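Local coordinates for protein structure-specific endonuclease subunit SLX1 (Candida glabrata, PDB 4XLG) that probably serves as the catalytic subunit of the SLX1-SLX4 endonuclease, cutting one strand of branched DNA near junctions during repair and recombination, at residues B[189-192]-B[193-197]. The protein carries 1 engineered substitution. Residues are numbered along the deposited sequence; the frame is centred on the assembly and turned at random.
Sequences LVQN and LYSTT
Gln191 and Ser195, one helical turn apart on the long helix 176-213, are joined twice, once through the backbone and once through their side chains. The main-chain bond is short and straight: Ser195 N gives its hydrogen to Gln191 O at 2.8 Å, with an angle of 168°. Ser195 OG donates to Gln191 OE1 at 2.7 Å, meeting it at a C=O...donor angle of 134° and tilted from the carbonyl plane. The glutamine reaches that hydroxyl because its chain bends at chi2 (74°), which carries the amide forward along the helix to Ser195; OE1 also lies at the edge of the Tyr194 ring, near its plane, 4.4 Å from Tyr194 CD2.

The face turned to the rest of the domain, which Gln191 borders through Val34, is tightly packed at Leu189 and Val190. Leu189 is buried on Phe133, and Val190 among Pro33, Val34, Met62 and Phe133. At the margin Leu193 rests on Phe133, Ile65 and Tyr67, and Tyr194 meets Phe10 edge-to-face. These contacts lay the helix against the GIY-YIG domain, touching strand 60-67 and the start of helix 33-41.

Asn192, Ser195 and Thr196 form the looser, solvent-exposed side. Beyond them, Leu193 O takes two bonds, from Thr197 N at 3.0 Å and Thr197 OG1 at 2.8 Å, arriving from opposite faces of the carbonyl plane. Hydroxyls turned back onto the preceding turn thus supplement the backbone ladder, while the apolar face lies against the nuclease domain.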
loop_
_atom_site.group_PDB
_atom_site.type_symbol
_atom_site.label_atom_id
_atom_site.label_comp_id
_atom_site.label_asym_id
_atom_site.label_seq_id
_atom_site.Cartn_x
_atom_site.Cartn_y
_atom_site.Cartn_z
ATOM N N LEU B 189 -14.340 16.180 2.967
ATOM C CA LEU B 189 -13.785 15.016 3.698
ATOM C C LEU B 189 -12.583 14.397 2.966
ATOM O O LEU B 189 -11.601 13.959 3.599
ATOM C CB LEU B 189 -14.856 13.911 3.891
ATOM C CG LEU B 189 -16.043 14.399 4.718
ATOM C CD1 LEU B 189 -17.118 13.225 4.762
ATOM C CD2 LEU B 189 -15.675 14.757 6.127
ATOM N N VAL B 190 -12.692 14.308 1.638
ATOM C CA VAL B 190 -11.634 13.694 0.823
ATOM C C VAL B 190 -10.400 14.641 0.890
ATOM O O VAL B 190 -9.251 14.174 1.073
ATOM C CB VAL B 190 -12.069 13.475 -0.647
ATOM C CG1 VAL B 190 -10.859 13.008 -1.543
ATOM C CG2 VAL B 190 -13.204 12.398 -0.736
ATOM N N GLN B 191 -10.650 15.930 0.743
ATOM C CA GLN B 191 -9.539 16.937 0.868
ATOM C C GLN B 191 -8.860 16.803 2.208
ATOM O O GLN B 191 -7.598 16.791 2.304
ATOM C CB GLN B 191 -10.103 18.366 0.678
ATOM C CG GLN B 191 -8.987 19.449 0.736
ATOM C CD GLN B 191 -8.154 19.410 -0.560
ATOM O OE1 GLN B 191 -6.987 18.931 -0.577
ATOM N NE2 GLN B 191 -8.704 19.982 -1.601
ATOM N N ASN B 192 -9.656 16.728 3.275
ATOM C CA ASN B 192 -9.045 16.683 4.604
ATOM C C ASN B 192 -8.132 15.495 4.790
ATOM O O ASN B 192 -6.980 15.667 5.267
ATOM C CB ASN B 192 -10.125 16.675 5.693
ATOM C CG ASN B 192 -10.813 18.027 5.817
ATOM O OD1 ASN B 192 -10.346 19.030 5.245
ATOM N ND2 ASN B 192 -11.957 18.054 6.527
ATOM N N LEU B 193 -8.598 14.303 4.386
ATOM C CA LEU B 193 -7.790 13.091 4.521
ATOM C C LEU B 193 -6.501 13.218 3.684
ATOM O O LEU B 193 -5.402 12.942 4.182
ATOM C CB LEU B 193 -8.558 11.832 4.066
ATOM C CG LEU B 193 -7.674 10.549 4.055
ATOM C CD1 LEU B 193 -7.303 10.107 5.491
ATOM C CD2 LEU B 193 -8.315 9.415 3.303
ATOM N N TYR B 194 -6.643 13.662 2.435
ATOM C CA TYR B 194 -5.494 13.706 1.526
ATOM C C TYR B 194 -4.439 14.733 2.002
ATOM O O TYR B 194 -3.239 14.426 2.101
ATOM C CB TYR B 194 -5.970 14.087 0.139
ATOM C CG TYR B 194 -4.920 14.174 -0.930
ATOM C CD1 TYR B 194 -4.075 13.075 -1.194
ATOM C CD2 TYR B 194 -4.849 15.282 -1.764
ATOM C CE1 TYR B 194 -3.148 13.118 -2.222
ATOM C CE2 TYR B 194 -3.910 15.334 -2.813
ATOM C CZ TYR B 194 -3.085 14.229 -3.027
ATOM O OH TYR B 194 -2.238 14.268 -4.074
ATOM N N SER B 195 -4.893 15.946 2.304
ATOM C CA SER B 195 -3.922 17.043 2.559
ATOM C C SER B 195 -3.255 16.751 3.893
ATOM O O SER B 195 -2.048 17.047 4.122
ATOM C CB SER B 195 -4.615 18.429 2.556
ATOM O OG SER B 195 -5.008 18.754 1.227
ATOM N N THR B 196 -4.030 16.161 4.789
ATOM C CA THR B 196 -3.446 15.842 6.097
ATOM C C THR B 196 -2.402 14.732 5.988
ATOM O O THR B 196 -1.364 14.783 6.657
ATOM C CB THR B 196 -4.530 15.430 7.114
ATOM O OG1 THR B 196 -5.343 16.591 7.455
ATOM C CG2 THR B 196 -3.881 14.965 8.414
ATOM N N THR B 197 -2.694 13.711 5.173
ATOM C CA THR B 197 -1.764 12.589 4.982
ATOM C C THR B 197 -0.441 13.125 4.429
ATOM O O THR B 197 0.637 12.779 4.929
ATOM C CB THR B 197 -2.369 11.515 4.037
ATOM O OG1 THR B 197 -3.516 10.992 4.690
ATOM C CG2 THR B 197 -1.371 10.348 3.824
#